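Local coordinates for protein CDP-glucose-4,6-dehydratase (Yersinia pseudotuberculosis, PDB 1RKX) that converts CDP-D-glucose to CDP-4-keto-6-deoxyglucose, probably by transient hydride transfer to and from its bound NAD, at residues C[25-30]-C[344-349]. Numbering follows the deposited sequence.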
loop_
_atom_site.group_PDB
_atom_site.type_symbol
_atom_site.label_atom_id
_atom_site.label_comp_id
_atom_site.label_asym_id
_atom_site.label_seq_id
_atom_site.Cartn_x
_atom_site.Cartn_y
_atom_site.Cartn_z
ATOM N N LEU C 25 -15.959 -30.425 12.683
ATOM C CA LEU C 25 -14.788 -30.259 13.543
ATOM C C LEU C 25 -14.940 -31.051 14.845
ATOM O O LEU C 25 -13.994 -31.714 15.289
ATOM C CB LEU C 25 -14.545 -28.785 13.881
ATOM C CG LEU C 25 -13.298 -28.549 14.751
ATOM C CD1 LEU C 25 -12.050 -29.001 14.002
ATOM C CD2 LEU C 25 -13.179 -27.076 15.124
ATOM N N SER C 26 -16.118 -30.972 15.456
ATOM C CA SER C 26 -16.374 -31.692 16.701
ATOM C C SER C 26 -16.233 -33.197 16.495
ATOM O O SER C 26 -15.622 -33.884 17.315
ATOM C CB SER C 26 -17.765 -31.354 17.232
ATOM O OG SER C 26 -17.822 -29.989 17.619
ATOM N N LEU C 27 -16.794 -33.705 15.399
ATOM C CA LEU C 27 -16.699 -35.130 15.088
ATOM C C LEU C 27 -15.238 -35.522 14.896
ATOM O O LEU C 27 -14.798 -36.576 15.366
ATOM C CB LEU C 27 -17.472 -35.461 13.814
ATOM C CG LEU C 27 -18.996 -35.502 13.890
ATOM C CD1 LEU C 27 -19.579 -35.661 12.485
ATOM C CD2 LEU C 27 -19.424 -36.658 14.796
ATOM N N TRP C 28 -14.487 -34.666 14.206
ATOM C CA TRP C 28 -13.073 -34.922 13.944
ATOM C C TRP C 28 -12.302 -35.004 15.258
ATOM O O TRP C 28 -11.528 -35.937 15.480
ATOM C CB TRP C 28 -12.484 -33.807 13.070
ATOM C CG TRP C 28 -11.199 -34.186 12.366
ATOM C CD1 TRP C 28 -10.296 -35.144 12.748
ATOM C CD2 TRP C 28 -10.669 -33.592 11.172
ATOM N NE1 TRP C 28 -9.240 -35.182 11.864
ATOM C CE2 TRP C 28 -9.444 -34.241 10.888
ATOM C CE3 TRP C 28 -11.110 -32.574 10.316
ATOM C CZ2 TRP C 28 -8.654 -33.902 9.779
ATOM C CZ3 TRP C 28 -10.320 -32.236 9.210
ATOM C CH2 TRP C 28 -9.106 -32.903 8.956
ATOM N N LEU C 29 -12.522 -34.022 16.128
ATOM C CA LEU C 29 -11.865 -33.977 17.431
ATOM C C LEU C 29 -12.220 -35.224 18.243
ATOM O O LEU C 29 -11.353 -35.825 18.879
ATOM C CB LEU C 29 -12.294 -32.716 18.194
ATOM C CG LEU C 29 -11.760 -31.388 17.640
ATOM C CD1 LEU C 29 -12.490 -30.208 18.281
ATOM C CD2 LEU C 29 -10.260 -31.305 17.908
ATOM N N GLN C 30 -13.495 -35.605 18.221
ATOM C CA GLN C 30 -13.938 -36.793 18.951
ATOM C C GLN C 30 -13.197 -38.042 18.473
ATOM O O GLN C 30 -12.703 -38.826 19.287
ATOM C CB GLN C 30 -15.444 -36.997 18.788
ATOM C CG GLN C 30 -16.291 -35.897 19.416
ATOM C CD GLN C 30 -17.769 -36.046 19.115
ATOM O OE1 GLN C 30 -18.528 -35.069 19.176
ATOM N NE2 GLN C 30 -18.193 -37.263 18.796
ATOM N N GLU C 344 -21.336 -42.837 11.642
ATOM C CA GLU C 344 -20.222 -43.675 11.218
ATOM C C GLU C 344 -19.729 -43.273 9.837
ATOM O O GLU C 344 -18.529 -43.264 9.586
ATOM C CB GLU C 344 -20.635 -45.148 11.194
ATOM C CG GLU C 344 -20.866 -45.749 12.567
ATOM C CD GLU C 344 -19.698 -45.511 13.508
ATOM O OE1 GLU C 344 -18.536 -45.676 13.076
ATOM O OE2 GLU C 344 -19.942 -45.163 14.683
ATOM N N TYR C 345 -20.655 -42.950 8.941
ATOM C CA TYR C 345 -20.272 -42.551 7.590
ATOM C C TYR C 345 -19.385 -41.311 7.635
ATOM O O TYR C 345 -18.373 -41.234 6.939
ATOM C CB TYR C 345 -21.506 -42.255 6.736
ATOM C CG TYR C 345 -21.183 -42.056 5.270
ATOM C CD1 TYR C 345 -21.148 -43.140 4.390
ATOM C CD2 TYR C 345 -20.886 -40.786 4.768
ATOM C CE1 TYR C 345 -20.829 -42.964 3.044
ATOM C CE2 TYR C 345 -20.562 -40.598 3.425
ATOM C CZ TYR C 345 -20.538 -41.693 2.570
ATOM O OH TYR C 345 -20.229 -41.529 1.240
ATOM N N SER C 346 -19.763 -40.340 8.465
ATOM C CA SER C 346 -18.991 -39.103 8.580
ATOM C C SER C 346 -17.621 -39.359 9.186
ATOM O O SER C 346 -16.641 -38.717 8.811
ATOM C CB SER C 346 -19.754 -38.069 9.415
ATOM O OG SER C 346 -20.953 -37.697 8.758
ATOM N N ILE C 347 -17.550 -40.302 10.118
ATOM C CA ILE C 347 -16.275 -40.634 10.744
ATOM C C ILE C 347 -15.347 -41.222 9.688
ATOM O O ILE C 347 -14.158 -40.907 9.637
ATOM C CB ILE C 347 -16.451 -41.675 11.872
ATOM C CG1 ILE C 347 -17.377 -41.119 12.955
ATOM C CG2 ILE C 347 -15.090 -42.047 12.454
ATOM C CD1 ILE C 347 -16.918 -39.805 13.543
ATOM N N THR C 348 -15.901 -42.090 8.848
ATOM C CA THR C 348 -15.121 -42.711 7.784
ATOM C C THR C 348 -14.654 -41.653 6.788
ATOM O O THR C 348 -13.552 -41.748 6.249
ATOM C CB THR C 348 -15.944 -43.787 7.047
ATOM O OG1 THR C 348 -16.214 -44.872 7.945
ATOM C CG2 THR C 348 -15.183 -44.314 5.834
ATOM N N GLU C 349 -15.491 -40.646 6.541
ATOM C CA GLU C 349 -15.117 -39.588 5.614
ATOM C C GLU C 349 -13.900 -38.859 6.160
ATOM O O GLU C 349 -12.970 -38.538 5.423
ATOM C CB GLU C 349 -16.270 -38.605 5.411
ATOM C CG GLU C 349 -15.973 -37.556 4.362
ATOM C CD GLU C 349 -17.074 -37.444 3.332
ATOM O OE1 GLU C 349 -17.533 -38.492 2.833
ATOM O OE2 GLU C 349 -17.475 -36.306 3.011
#
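Leu-27 meets Ser-346 and Ile-347 through its two methyl branches, joining helix 20-31, the first helix of the Rossmann fold, to helix 342-355 near the C-terminus. Leu-27 CD1 lies 3.9 Å from Ser-346 CB, and Leu-27 CD2 lies 4.2 Å from Ile-347 CD1. Just 116 Å² is buried, summed over both sides, and no hydrogen bond crosses, so the evidence is for a small apolar contact. The CA atoms of Leu-27 and Ile-347 are 7.0 Å apart, the nearest pair of the two segments. The bond from CA to CB of Leu-27 points at helix 342-355; in Ile-347 it is the end of the side chain that closes the distance, with CD1 beside CA rather than anti to it (chi2 -56°). Around this pair, His-343 and Ile-350 also touch Leu-27, while Trp-24 lies against Ser-346 and Thr-31 against Ile-347. The Leu-27 side chain is about 12 Å from the bound NAD, too far to touch it. Ser-346 offers its CB to Leu-27, while its chi1 of -64° sets OG beside the backbone N, where it hydrogen-bonds the carbonyl O of Met-342, four residues earlier in the helix, and Trp-332 NE1.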